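Local coordinates for alpha-fucosidase GH29 (Fusarium graminearum, PDB 4PSR), which hydrolyses alpha-L-fucosides as a family 29 glycoside hydrolase, probably removing alpha-1,6-linked fucose from the reducing-end N-acetylglucosamine of glycoprotein glycans, at residues 295-300 and 526-531; 331-336 and 374-379; 22-27 and 266-271; 550-555 and 575-580. All blocks are in the same frame, centred on the assembly; numbering follows the deposited sequence.

In the fold
Along the chain contact 3 opens and closes first, contact 1 follows with contact 2 nested inside its loop, and contact 4 comes last. Contact 3 sets helix 22-27 against strand 268-272 within the TIM barrel. Contact 2, its centre about 14 Å from that of contact 3, packs the end of helix 322-334 against the loop leading to strand 383-384; its Arg377 bridges to Glu22 and Asp26 of contact 3. In contact 1, Glu531 of helix 526-532 meets both Arg25 and Asn336, while Thr526 OG1 meets Gly578 O of contact 4. Contacts 1 and 2 thus join the barrel to the beta regions that follow, and contact 1 lies between it and the C-terminal sheet of contact 4.

Contact 1. Residues 295-300 and 526-531; sequences LVRPYW and TVFLTE
CG of Arg297 stands anti to its own carbonyl carbon (chi1 -58°) and the chain is extended from there to NE, while CG of Phe528 lies anti to its backbone N (chi1 -175°); with these torsions the arginine's methylenes run across the phenyl face. CD of Arg297 is 3.6 Å from the centroid of the Phe528 ring, a CH-pi contact over the centre. The guanidinium beyond it is nearly perpendicular to the ring; CZ of Arg297 is 5.5 Å from the Phe528 centroid, so any cation-pi attraction is weak at most. One turn on, Glu531 reaches back to the same loop. Its OE1 takes NH1 of Arg297 at 2.9 Å in a salt bridge, met on the anti side and out of the carboxylate plane. This bridge and the ring contact tie the loop before strand 300-305 of the TIM barrel to helix 526-532. The other oxygen, OE2 of Glu531, turns its syn lone pair to the backbone N of Tyr299 at 3.0 Å. Each carboxylate oxygen has a further donor: ND2 of Asn336 on OE1, NH1 of Arg25 on OE2. Pro298, joined by a cis peptide to Arg297, lays CD against Val527 CG1 at 3.9 Å, and both Arg297 and Pro298 touch a sugar of an attached glycan.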
loop_
_atom_site.group_PDB
_atom_site.type_symbol
_atom_site.label_atom_id
_atom_site.label_comp_id
_atom_site.label_asym_id
_atom_site.label_seq_id
_atom_site.Cartn_x
_atom_site.Cartn_y
_atom_site.Cartn_z
ATOM N N LEU A 295 -9.705 -4.367 -9.606
ATOM C CA LEU A 295 -8.368 -4.190 -10.181
ATOM C C LEU A 295 -8.212 -2.778 -10.723
ATOM O O LEU A 295 -8.917 -2.378 -11.661
ATOM C CB LEU A 295 -8.168 -5.223 -11.304
ATOM C CG LEU A 295 -6.746 -5.490 -11.809
ATOM C CD1 LEU A 295 -6.700 -6.789 -12.637
ATOM C CD2 LEU A 295 -6.217 -4.352 -12.645
ATOM N N VAL A 296 -7.288 -2.038 -10.126
ATOM C CA VAL A 296 -7.064 -0.635 -10.462
ATOM C C VAL A 296 -5.752 -0.440 -11.205
ATOM O O VAL A 296 -4.735 -1.054 -10.858
ATOM C CB VAL A 296 -7.055 0.176 -9.143
ATOM C CG1 VAL A 296 -6.546 1.603 -9.311
ATOM C CG2 VAL A 296 -8.453 0.182 -8.510
ATOM N N ARG A 297 -5.774 0.423 -12.216
ATOM C CA ARG A 297 -4.564 0.834 -12.925
ATOM C C ARG A 297 -4.583 2.361 -12.990
ATOM O O ARG A 297 -5.662 2.957 -13.155
ATOM C CB ARG A 297 -4.522 0.248 -14.339
ATOM C CG ARG A 297 -4.596 -1.287 -14.347
ATOM C CD ARG A 297 -4.467 -1.872 -15.738
ATOM N NE ARG A 297 -4.425 -3.333 -15.723
ATOM C CZ ARG A 297 -3.346 -4.038 -15.418
ATOM N NH1 ARG A 297 -2.200 -3.436 -15.113
ATOM N NH2 ARG A 297 -3.415 -5.359 -15.415
ATOM N N PRO A 298 -3.415 3.011 -12.884
ATOM C CA PRO A 298 -2.091 2.385 -12.844
ATOM C C PRO A 298 -1.727 1.832 -11.475
ATOM O O PRO A 298 -2.494 1.921 -10.500
ATOM C CB PRO A 298 -1.158 3.532 -13.236
ATOM C CG PRO A 298 -1.859 4.734 -12.702
ATOM C CD PRO A 298 -3.309 4.475 -12.933
ATOM N N TYR A 299 -0.520 1.276 -11.427
ATOM C CA TYR A 299 0.011 0.633 -10.208
ATOM C C TYR A 299 -0.173 1.517 -8.979
ATOM O O TYR A 299 0.115 2.718 -9.010
ATOM C CB TYR A 299 1.506 0.319 -10.406
ATOM C CG TYR A 299 1.930 -0.899 -9.611
ATOM C CD1 TYR A 299 1.864 -2.178 -10.161
ATOM C CD2 TYR A 299 2.330 -0.779 -8.278
ATOM C CE1 TYR A 299 2.188 -3.291 -9.415
ATOM C CE2 TYR A 299 2.668 -1.907 -7.520
ATOM C CZ TYR A 299 2.573 -3.136 -8.108
ATOM O OH TYR A 299 2.860 -4.257 -7.406
ATOM N N TRP A 300 -0.632 0.919 -7.887
ATOM C CA TRP A 300 -1.006 1.635 -6.664
ATOM C C TRP A 300 -0.471 0.868 -5.441
ATOM O O TRP A 300 0.151 -0.217 -5.580
ATOM C CB TRP A 300 -2.556 1.799 -6.593
ATOM C CG TRP A 300 -3.241 0.491 -6.760
ATOM C CD1 TRP A 300 -3.570 -0.096 -7.932
ATOM C CD2 TRP A 300 -3.572 -0.456 -5.729
ATOM N NE1 TRP A 300 -4.102 -1.349 -7.703
ATOM C CE2 TRP A 300 -4.091 -1.600 -6.360
ATOM C CE3 TRP A 300 -3.472 -0.446 -4.340
ATOM C CZ2 TRP A 300 -4.521 -2.720 -5.646
ATOM C CZ3 TRP A 300 -3.886 -1.568 -3.624
ATOM C CH2 TRP A 300 -4.410 -2.692 -4.293
ATOM N N THR A 526 -7.182 5.569 -21.239
ATOM C CA THR A 526 -5.993 5.240 -22.029
ATOM C C THR A 526 -4.882 4.686 -21.145
ATOM O O THR A 526 -4.191 3.749 -21.509
ATOM C CB THR A 526 -5.465 6.484 -22.776
ATOM O OG1 THR A 526 -6.321 6.783 -23.889
ATOM C CG2 THR A 526 -4.050 6.290 -23.279
ATOM N N VAL A 527 -4.708 5.260 -19.957
ATOM C CA VAL A 527 -3.673 4.773 -19.052
ATOM C C VAL A 527 -3.953 3.326 -18.641
ATOM O O VAL A 527 -3.050 2.491 -18.656
ATOM C CB VAL A 527 -3.582 5.656 -17.808
ATOM C CG1 VAL A 527 -2.696 5.042 -16.741
ATOM C CG2 VAL A 527 -3.028 7.048 -18.190
ATOM N N PHE A 528 -5.209 3.020 -18.308
ATOM C CA PHE A 528 -5.569 1.663 -17.918
ATOM C C PHE A 528 -5.237 0.695 -19.039
ATOM O O PHE A 528 -4.575 -0.308 -18.816
ATOM C CB PHE A 528 -7.059 1.569 -17.549
ATOM C CG PHE A 528 -7.461 0.209 -17.027
ATOM C CD1 PHE A 528 -7.563 -0.876 -17.891
ATOM C CD2 PHE A 528 -7.781 0.018 -15.681
ATOM C CE1 PHE A 528 -7.917 -2.120 -17.406
ATOM C CE2 PHE A 528 -8.117 -1.216 -15.200
ATOM C CZ PHE A 528 -8.204 -2.284 -16.066
ATOM N N LEU A 529 -5.716 0.974 -20.236
ATOM C CA LEU A 529 -5.619 0.009 -21.324
ATOM C C LEU A 529 -4.155 -0.182 -21.709
ATOM O O LEU A 529 -3.697 -1.322 -21.933
ATOM C CB LEU A 529 -6.498 0.467 -22.497
ATOM C CG LEU A 529 -8.004 0.438 -22.223
ATOM C CD1 LEU A 529 -8.767 1.376 -23.199
ATOM C CD2 LEU A 529 -8.547 -0.993 -22.231
ATOM N N THR A 530 -3.397 0.906 -21.738
ATOM C CA THR A 530 -1.987 0.855 -22.043
ATOM C C THR A 530 -1.268 -0.011 -21.017
ATOM O O THR A 530 -0.497 -0.908 -21.377
ATOM C CB THR A 530 -1.374 2.268 -22.075
ATOM O OG1 THR A 530 -2.003 3.023 -23.112
ATOM C CG2 THR A 530 0.124 2.222 -22.331
ATOM N N GLU A 531 -1.497 0.237 -19.726
ATOM C CA GLU A 531 -0.789 -0.548 -18.704
ATOM C C GLU A 531 -1.187 -2.027 -18.744
ATOM O O GLU A 531 -0.369 -2.905 -18.438
ATOM C CB GLU A 531 -1.025 0.033 -17.303
ATOM C CG GLU A 531 -0.000 -0.506 -16.274
ATOM C CD GLU A 531 -0.389 -0.177 -14.850
ATOM O OE1 GLU A 531 -1.417 -0.697 -14.399
ATOM O OE2 GLU A 531 0.326 0.610 -14.189
#

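Contact 2. Residues 331-336 and 374-379; sequences DRVSKN and YDTRAW
Ala378 presses its methyl group onto the end of helix 322-334, and this is the tight part of the contact. CB of Ala378 lies 3.5 Å from the carbonyl O of Ser334 and 3.9 Å from CB of Asn336, with the backbone N of Asn336 equally near. That surface exists because the helix stops in a Schellman motif: Asn336, at positive phi, is its C-prime residue, its N bonded back to Val333 O and the N of Gly337 to Arg332 O. The helix end, just before barrel strand 337-343, here meets the loop leading into the antiparallel sheet of strands 383-384 and 405-409. On the looser flanks, water does the joining. One water links Ser334 O to the backbone N of Trp379, which lies 2.8 Å from it; a second spans OD1 of Asn336, at 2.8 Å, and the N of Ala378. ND2 of Asn336 serves OE1 of Glu531 and O of Val296. Val333 CG1 only approaches OG1 of Thr376, at 4.3 Å; that hydroxyl is engaged with Val373 O. Strand 405-409 also touches Val333, Ser334 and Thr376. With no direct hydrogen bond between the segments, the fit rests on one methyl against a helix terminus, and the neighbouring peptide N-H groups reach the helix end and the Asn336 side chain through water.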
loop_
_atom_site.group_PDB
_atom_site.type_symbol
_atom_site.label_atom_id
_atom_site.label_comp_id
_atom_site.label_asym_id
_atom_site.label_seq_id
_atom_site.Cartn_x
_atom_site.Cartn_y
_atom_site.Cartn_z
ATOM N N ASP A 331 -4.630 -10.620 -2.166
ATOM C CA ASP A 331 -5.670 -9.801 -2.739
ATOM C C ASP A 331 -5.119 -8.512 -3.339
ATOM O O ASP A 331 -5.422 -8.188 -4.473
ATOM C CB ASP A 331 -6.735 -9.532 -1.679
ATOM C CG ASP A 331 -7.965 -8.874 -2.253
ATOM O OD1 ASP A 331 -8.778 -9.575 -2.901
ATOM O OD2 ASP A 331 -8.197 -7.653 -2.021
ATOM N N ARG A 332 -4.314 -7.774 -2.585
ATOM C CA ARG A 332 -3.794 -6.501 -3.093
ATOM C C ARG A 332 -2.917 -6.705 -4.314
ATOM O O ARG A 332 -3.019 -5.970 -5.296
ATOM C CB ARG A 332 -2.992 -5.717 -2.041
ATOM C CG ARG A 332 -3.667 -5.447 -0.672
ATOM C CD ARG A 332 -5.092 -4.938 -0.773
ATOM N NE ARG A 332 -6.134 -5.928 -0.499
ATOM C CZ ARG A 332 -6.567 -6.286 0.703
ATOM N NH1 ARG A 332 -7.542 -7.204 0.787
ATOM N NH2 ARG A 332 -6.017 -5.789 1.815
ATOM N N VAL A 333 -2.055 -7.712 -4.271
ATOM C CA VAL A 333 -1.135 -7.955 -5.364
ATOM C C VAL A 333 -1.901 -8.349 -6.627
ATOM O O VAL A 333 -1.542 -7.933 -7.724
ATOM C CB VAL A 333 -0.098 -9.002 -4.966
ATOM C CG1 VAL A 333 0.674 -9.505 -6.149
ATOM C CG2 VAL A 333 0.839 -8.460 -3.879
ATOM N N SER A 334 -2.963 -9.139 -6.469
ATOM C CA SER A 334 -3.772 -9.568 -7.611
ATOM C C SER A 334 -4.501 -8.393 -8.278
ATOM O O SER A 334 -4.891 -8.470 -9.454
ATOM C CB SER A 334 -4.800 -10.626 -7.181
ATOM O OG SER A 334 -5.911 -10.081 -6.476
ATOM N N LYS A 335 -4.732 -7.312 -7.526
ATOM C CA LYS A 335 -5.458 -6.134 -8.027
ATOM C C LYS A 335 -4.527 -5.024 -8.504
ATOM O O LYS A 335 -5.000 -3.906 -8.734
ATOM C CB LYS A 335 -6.392 -5.616 -6.927
ATOM C CG LYS A 335 -7.581 -6.499 -6.628
ATOM C CD LYS A 335 -8.237 -6.076 -5.336
ATOM C CE LYS A 335 -9.547 -6.831 -5.053
ATOM N NZ LYS A 335 -10.058 -6.505 -3.687
ATOM N N ASN A 336 -3.240 -5.341 -8.674
ATOM C CA ASN A 336 -2.215 -4.464 -9.280
ATOM C C ASN A 336 -1.622 -3.469 -8.299
ATOM O O ASN A 336 -1.231 -2.350 -8.695
ATOM C CB ASN A 336 -2.749 -3.783 -10.558
ATOM C CG ASN A 336 -1.671 -3.136 -11.396
ATOM O OD1 ASN A 336 -0.631 -3.720 -11.689
ATOM N ND2 ASN A 336 -1.957 -1.914 -11.843
ATOM N N TYR A 374 6.440 -12.187 -5.694
ATOM C CA TYR A 374 7.487 -11.290 -6.156
ATOM C C TYR A 374 7.638 -11.369 -7.652
ATOM O O TYR A 374 7.524 -12.446 -8.253
ATOM C CB TYR A 374 8.808 -11.673 -5.544
ATOM C CG TYR A 374 8.825 -11.725 -4.033
ATOM C CD1 TYR A 374 8.651 -10.586 -3.253
ATOM C CD2 TYR A 374 9.131 -12.911 -3.383
ATOM C CE1 TYR A 374 8.740 -10.653 -1.854
ATOM C CE2 TYR A 374 9.210 -13.004 -2.015
ATOM C CZ TYR A 374 9.047 -11.868 -1.245
ATOM O OH TYR A 374 9.157 -11.955 0.110
ATOM N N ASP A 375 7.912 -10.216 -8.252
ATOM C CA ASP A 375 8.266 -10.142 -9.672
ATOM C C ASP A 375 7.125 -10.510 -10.610
ATOM O O ASP A 375 7.336 -10.590 -11.809
ATOM C CB ASP A 375 9.490 -11.041 -10.002
ATOM C CG ASP A 375 10.706 -10.727 -9.161
ATOM O OD1 ASP A 375 10.817 -9.645 -8.575
ATOM O OD2 ASP A 375 11.563 -11.625 -9.045
ATOM N N THR A 376 5.913 -10.698 -10.097
ATOM C CA THR A 376 4.745 -10.988 -10.930
ATOM C C THR A 376 3.982 -9.694 -11.243
ATOM O O THR A 376 4.303 -8.627 -10.720
ATOM C CB THR A 376 3.751 -11.981 -10.263
ATOM O OG1 THR A 376 3.101 -11.375 -9.121
ATOM C CG2 THR A 376 4.422 -13.293 -9.852
ATOM N N ARG A 377 3.005 -9.799 -12.120
ATOM C CA ARG A 377 2.092 -8.715 -12.407
ATOM C C ARG A 377 0.666 -9.257 -12.365
ATOM O O ARG A 377 0.405 -10.468 -12.530
ATOM C CB ARG A 377 2.372 -8.140 -13.798
ATOM C CG ARG A 377 3.751 -7.503 -13.986
ATOM C CD ARG A 377 3.891 -6.247 -13.132
ATOM N NE ARG A 377 5.194 -5.590 -13.316
ATOM C CZ ARG A 377 6.285 -5.844 -12.603
ATOM N NH1 ARG A 377 6.300 -6.728 -11.615
ATOM N NH2 ARG A 377 7.415 -5.201 -12.858
ATOM N N ALA A 378 -0.282 -8.354 -12.186
ATOM C CA ALA A 378 -1.673 -8.708 -12.183
ATOM C C ALA A 378 -2.087 -9.250 -13.543
ATOM O O ALA A 378 -1.537 -8.864 -14.590
ATOM C CB ALA A 378 -2.499 -7.458 -11.840
ATOM N N TRP A 379 -3.066 -10.141 -13.522
ATOM C CA TRP A 379 -3.719 -10.618 -14.741
ATOM C C TRP A 379 -4.749 -9.545 -15.137
ATOM O O TRP A 379 -4.656 -8.433 -14.651
ATOM C CB TRP A 379 -4.381 -11.957 -14.466
ATOM C CG TRP A 379 -4.702 -12.778 -15.682
ATOM C CD1 TRP A 379 -4.058 -12.753 -16.885
ATOM C CD2 TRP A 379 -5.723 -13.772 -15.788
ATOM N NE1 TRP A 379 -4.630 -13.676 -17.742
ATOM C CE2 TRP A 379 -5.666 -14.298 -17.098
ATOM C CE3 TRP A 379 -6.709 -14.237 -14.919
ATOM C CZ2 TRP A 379 -6.531 -15.287 -17.540
ATOM C CZ3 TRP A 379 -7.565 -15.244 -15.357
ATOM C CH2 TRP A 379 -7.465 -15.748 -16.670
HETATM O O HOH W 1 -4.457 -10.568 -11.131
HETATM O O HOH W 2 0.761 -5.971 -10.909
#

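Contact 3. Residues 22-27 and 266-271; sequences EWYRDA and EVVTTY
Trp23, Glu266 and Val268 give up the greatest area here, and a hydrogen bond joins the first two: the indole NE1 of Trp23 donates to the carbonyl O of Glu266 at 2.9 Å, with an angle of 157° at the hydrogen and the oxygen almost in the ring plane. The Glu266 side chain runs antiparallel alongside the indole, bringing OE2 to 3.7 Å from Trp23 CD1. Its carboxylate then binds two waters: one at 2.6 Å from OE1 receives the N-H of Glu22, the other at 2.7 Å from OE2 that of Trp23. Deeper in, CG2 of Val268 touches both Trp23 CZ2 and Tyr24 CG, each at 4.1 Å, while its CG1 lies over the Tyr24 ring face, offset toward the rim. Tyr24 OH bonds to Gln301 of another barrel strand. Helix 22-27 thus packs against the start of strands 222-225, 268-272 and 284-287 of the TIM barrel. The Glu266 carboxylate is linked by water to the N-H groups of Glu22 and Trp23 at the start of the helix, where its negative charge would be expected to be favourable.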
loop_
_atom_site.group_PDB
_atom_site.type_symbol
_atom_site.label_atom_id
_atom_site.label_comp_id
_atom_site.label_asym_id
_atom_site.label_seq_id
_atom_site.Cartn_x
_atom_site.Cartn_y
_atom_site.Cartn_z
ATOM N N GLU A 22 9.999 -0.452 -12.076
ATOM C CA GLU A 22 9.878 -1.904 -12.088
ATOM C C GLU A 22 10.268 -2.555 -10.758
ATOM O O GLU A 22 9.567 -3.492 -10.329
ATOM C CB GLU A 22 10.670 -2.516 -13.249
ATOM C CG GLU A 22 10.195 -2.038 -14.600
ATOM C CD GLU A 22 8.740 -2.329 -14.849
ATOM O OE1 GLU A 22 8.339 -3.504 -14.867
ATOM O OE2 GLU A 22 7.961 -1.389 -15.077
ATOM N N TRP A 23 11.296 -2.072 -10.073
ATOM C CA TRP A 23 11.672 -2.706 -8.805
ATOM C C TRP A 23 10.528 -2.620 -7.779
ATOM O O TRP A 23 10.346 -3.539 -6.949
ATOM C CB TRP A 23 12.959 -2.140 -8.188
ATOM C CG TRP A 23 12.844 -0.738 -7.622
ATOM C CD1 TRP A 23 13.275 0.414 -8.212
ATOM C CD2 TRP A 23 12.329 -0.359 -6.334
ATOM N NE1 TRP A 23 13.032 1.485 -7.390
ATOM C CE2 TRP A 23 12.440 1.046 -6.236
ATOM C CE3 TRP A 23 11.757 -1.055 -5.272
ATOM C CZ2 TRP A 23 12.011 1.751 -5.121
ATOM C CZ3 TRP A 23 11.332 -0.333 -4.150
ATOM C CH2 TRP A 23 11.460 1.047 -4.091
ATOM N N TYR A 24 9.777 -1.524 -7.815
ATOM C CA TYR A 24 8.694 -1.307 -6.868
ATOM C C TYR A 24 7.502 -2.189 -7.207
ATOM O O TYR A 24 6.874 -2.758 -6.325
ATOM C CB TYR A 24 8.343 0.188 -6.819
ATOM C CG TYR A 24 7.139 0.589 -5.975
ATOM C CD1 TYR A 24 5.901 0.761 -6.551
ATOM C CD2 TYR A 24 7.258 0.803 -4.607
ATOM C CE1 TYR A 24 4.815 1.156 -5.806
ATOM C CE2 TYR A 24 6.176 1.207 -3.850
ATOM C CZ TYR A 24 4.961 1.376 -4.463
ATOM O OH TYR A 24 3.846 1.769 -3.755
ATOM N N ARG A 25 7.212 -2.356 -8.487
ATOM C CA ARG A 25 6.180 -3.287 -8.911
ATOM C C ARG A 25 6.551 -4.732 -8.582
ATOM O O ARG A 25 5.671 -5.561 -8.292
ATOM C CB ARG A 25 5.894 -3.152 -10.410
ATOM C CG ARG A 25 5.499 -1.749 -10.865
ATOM C CD ARG A 25 5.200 -1.683 -12.349
ATOM N NE ARG A 25 4.986 -0.291 -12.768
ATOM C CZ ARG A 25 3.932 0.167 -13.430
ATOM N NH1 ARG A 25 2.941 -0.615 -13.814
ATOM N NH2 ARG A 25 3.907 1.460 -13.714
ATOM N N ASP A 26 7.842 -5.034 -8.601
ATOM C CA ASP A 26 8.294 -6.378 -8.288
ATOM C C ASP A 26 8.219 -6.683 -6.800
ATOM O O ASP A 26 8.196 -7.852 -6.407
ATOM C CB ASP A 26 9.759 -6.543 -8.709
ATOM C CG ASP A 26 9.970 -6.582 -10.218
ATOM O OD1 ASP A 26 9.002 -6.777 -10.998
ATOM O OD2 ASP A 26 11.146 -6.394 -10.610
ATOM N N ALA A 27 8.275 -5.647 -5.975
ATOM C CA ALA A 27 8.511 -5.806 -4.544
ATOM C C ALA A 27 7.362 -6.418 -3.764
ATOM O O ALA A 27 7.609 -7.268 -2.909
ATOM C CB ALA A 27 8.907 -4.480 -3.926
ATOM N N GLU A 266 15.954 4.957 -8.858
ATOM C CA GLU A 266 14.568 5.194 -9.231
ATOM C C GLU A 266 13.758 5.298 -7.953
ATOM O O GLU A 266 13.547 4.304 -7.266
ATOM C CB GLU A 266 14.033 4.057 -10.085
ATOM C CG GLU A 266 14.733 3.896 -11.414
ATOM C CD GLU A 266 14.336 2.606 -12.054
ATOM O OE1 GLU A 266 13.633 2.622 -13.084
ATOM O OE2 GLU A 266 14.696 1.551 -11.487
ATOM N N VAL A 267 13.325 6.508 -7.628
ATOM C CA VAL A 267 12.656 6.774 -6.359
ATOM C C VAL A 267 11.163 6.853 -6.555
ATOM O O VAL A 267 10.657 7.049 -7.670
ATOM C CB VAL A 267 13.187 8.048 -5.647
ATOM C CG1 VAL A 267 14.680 7.897 -5.409
ATOM C CG2 VAL A 267 12.854 9.350 -6.433
ATOM N N VAL A 268 10.444 6.688 -5.455
ATOM C CA VAL A 268 8.982 6.679 -5.454
ATOM C C VAL A 268 8.460 7.598 -4.380
ATOM O O VAL A 268 8.998 7.644 -3.272
ATOM C CB VAL A 268 8.459 5.264 -5.156
ATOM C CG1 VAL A 268 6.937 5.208 -5.049
ATOM C CG2 VAL A 268 8.953 4.296 -6.215
ATOM N N THR A 269 7.392 8.355 -4.670
ATOM C CA THR A 269 6.654 8.991 -3.595
ATOM C C THR A 269 5.174 8.618 -3.667
ATOM O O THR A 269 4.614 8.450 -4.761
ATOM C CB THR A 269 6.871 10.532 -3.570
ATOM O OG1 THR A 269 6.418 11.077 -2.330
ATOM C CG2 THR A 269 6.168 11.230 -4.735
ATOM N N THR A 270 4.585 8.373 -2.505
ATOM C CA THR A 270 3.182 7.977 -2.401
ATOM C C THR A 270 2.374 9.081 -1.700
ATOM O O THR A 270 2.931 9.930 -0.976
ATOM C CB THR A 270 2.972 6.623 -1.632
ATOM O OG1 THR A 270 3.206 6.826 -0.234
ATOM C CG2 THR A 270 3.879 5.510 -2.137
ATOM N N TYR A 271 1.077 9.090 -1.938
ATOM C CA TYR A 271 0.198 10.064 -1.293
ATOM C C TYR A 271 -1.174 9.401 -1.180
ATOM O O TYR A 271 -1.455 8.445 -1.923
ATOM C CB TYR A 271 0.154 11.415 -2.041
ATOM C CG TYR A 271 -0.580 11.317 -3.347
ATOM C CD1 TYR A 271 -0.136 10.494 -4.378
ATOM C CD2 TYR A 271 -1.761 12.038 -3.529
ATOM C CE1 TYR A 271 -0.844 10.368 -5.536
ATOM C CE2 TYR A 271 -2.482 11.921 -4.692
ATOM C CZ TYR A 271 -2.026 11.094 -5.694
ATOM O OH TYR A 271 -2.779 10.957 -6.850
HETATM O O HOH W 3 11.747 1.031 -13.943
HETATM O O HOH W 4 13.372 -0.815 -11.536
#

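Contact 4. Residues 550-555 and 575-580; sequences ATLFSG and GSVGSI
The carbonyl O of Phe553 accepts two backbone N-H groups, from Gly578 at 2.7 Å and from Ser579 at 3.2 Å. The Gly578 bond is nearly straight (170°) and lies in the carbonyl plane; that of Ser579 is tilted from it. Two residues facing one make a classic beta bulge in this antiparallel pairing, and Phe553 N returns a bond to Ser579 O at 2.8 Å. OG of Ser579 donates to Gly555 O at 2.8 Å, from above the carbonyl plane, and itself accepts the N-H of Phe558. Gly578, lacking a side chain, brings its CA within 3.2 Å of Gly555 O as a CA-H...O contact. A water donates to both Ser554 O and Gly575 O, linking the two loops. In the non-hydrogen-bonded pair, Leu552 CD2 lies 3.8 Å from Ile580 CG1, the two side chains side by side. Val577 CG2 packs beside Leu552 CD1. Thr551 and Phe553 touch a mannose of an attached glycan. Strand 548-553 has strand 562-565 on its other edge, strand 522-524 flanks 579-584, and helix 526-532 attaches through Thr526 OG1 to Gly578 O.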
loop_
_atom_site.group_PDB
_atom_site.type_symbol
_atom_site.label_atom_id
_atom_site.label_comp_id
_atom_site.label_asym_id
_atom_site.label_seq_id
_atom_site.Cartn_x
_atom_site.Cartn_y
_atom_site.Cartn_z
ATOM N N ALA A 550 -20.814 -1.983 -24.453
ATOM C CA ALA A 550 -19.575 -1.225 -24.330
ATOM C C ALA A 550 -19.717 0.074 -25.084
ATOM O O ALA A 550 -20.212 0.078 -26.213
ATOM C CB ALA A 550 -18.382 -2.022 -24.860
ATOM N N THR A 551 -19.279 1.169 -24.474
ATOM C CA THR A 551 -19.276 2.467 -25.116
ATOM C C THR A 551 -17.836 2.879 -25.343
ATOM O O THR A 551 -17.044 2.955 -24.394
ATOM C CB THR A 551 -20.038 3.479 -24.253
ATOM O OG1 THR A 551 -21.348 2.969 -24.012
ATOM C CG2 THR A 551 -20.144 4.815 -24.931
ATOM N N LEU A 552 -17.479 3.084 -26.612
ATOM C CA LEU A 552 -16.129 3.461 -26.992
ATOM C C LEU A 552 -16.074 4.958 -27.123
ATOM O O LEU A 552 -16.961 5.545 -27.737
ATOM C CB LEU A 552 -15.758 2.882 -28.365
ATOM C CG LEU A 552 -15.955 1.396 -28.574
ATOM C CD1 LEU A 552 -15.536 0.985 -29.989
ATOM C CD2 LEU A 552 -15.155 0.654 -27.564
ATOM N N PHE A 553 -15.034 5.572 -26.568
ATOM C CA PHE A 553 -14.811 7.007 -26.684
ATOM C C PHE A 553 -13.522 7.299 -27.431
ATOM O O PHE A 553 -12.524 6.609 -27.235
ATOM C CB PHE A 553 -14.687 7.645 -25.294
ATOM C CG PHE A 553 -15.975 7.724 -24.545
ATOM C CD1 PHE A 553 -16.412 6.660 -23.778
ATOM C CD2 PHE A 553 -16.737 8.876 -24.581
ATOM C CE1 PHE A 553 -17.594 6.740 -23.077
ATOM C CE2 PHE A 553 -17.923 8.954 -23.876
ATOM C CZ PHE A 553 -18.347 7.885 -23.132
ATOM N N SER A 554 -13.497 8.360 -28.237
ATOM C CA SER A 554 -12.257 8.725 -28.926
ATOM C C SER A 554 -11.198 9.322 -27.997
ATOM O O SER A 554 -10.003 9.175 -28.228
ATOM C CB SER A 554 -12.538 9.708 -30.072
ATOM O OG SER A 554 -13.270 10.840 -29.637
ATOM N N GLY A 555 -11.647 9.992 -26.944
ATOM C CA GLY A 555 -10.758 10.698 -26.054
ATOM C C GLY A 555 -10.067 9.789 -25.050
ATOM O O GLY A 555 -10.464 8.632 -24.858
ATOM N N GLY A 575 -6.806 3.346 -34.306
ATOM C CA GLY A 575 -6.698 4.725 -33.861
ATOM C C GLY A 575 -7.997 5.422 -33.470
ATOM O O GLY A 575 -7.991 6.628 -33.225
ATOM N N SER A 576 -9.103 4.686 -33.398
ATOM C CA SER A 576 -10.411 5.294 -33.122
ATOM C C SER A 576 -10.818 5.291 -31.642
ATOM O O SER A 576 -11.739 6.011 -31.263
ATOM C CB SER A 576 -11.503 4.586 -33.909
ATOM O OG SER A 576 -11.667 3.248 -33.478
ATOM N N VAL A 577 -10.176 4.464 -30.824
ATOM C CA VAL A 577 -10.566 4.353 -29.410
ATOM C C VAL A 577 -9.513 4.941 -28.498
ATOM O O VAL A 577 -8.337 4.674 -28.668
ATOM C CB VAL A 577 -10.742 2.894 -28.979
ATOM C CG1 VAL A 577 -11.212 2.836 -27.516
ATOM C CG2 VAL A 577 -11.730 2.195 -29.867
ATOM N N GLY A 578 -9.950 5.726 -27.516
ATOM C CA GLY A 578 -9.071 6.190 -26.452
ATOM C C GLY A 578 -9.455 5.652 -25.072
ATOM O O GLY A 578 -8.610 5.556 -24.184
ATOM N N SER A 579 -10.720 5.328 -24.895
ATOM C CA SER A 579 -11.234 4.897 -23.593
ATOM C C SER A 579 -12.554 4.155 -23.775
ATOM O O SER A 579 -13.239 4.312 -24.804
ATOM C CB SER A 579 -11.370 6.092 -22.625
ATOM O OG SER A 579 -12.114 7.166 -23.187
ATOM N N ILE A 580 -12.918 3.338 -22.790
ATOM C CA ILE A 580 -14.079 2.453 -22.904
ATOM C C ILE A 580 -14.859 2.367 -21.597
ATOM O O ILE A 580 -14.249 2.285 -20.530
ATOM C CB ILE A 580 -13.650 1.009 -23.301
ATOM C CG1 ILE A 580 -12.852 1.012 -24.617
ATOM C CG2 ILE A 580 -14.877 0.081 -23.379
ATOM C CD1 ILE A 580 -12.170 -0.321 -24.943
HETATM O O HOH W 5 -9.014 7.998 -30.668
#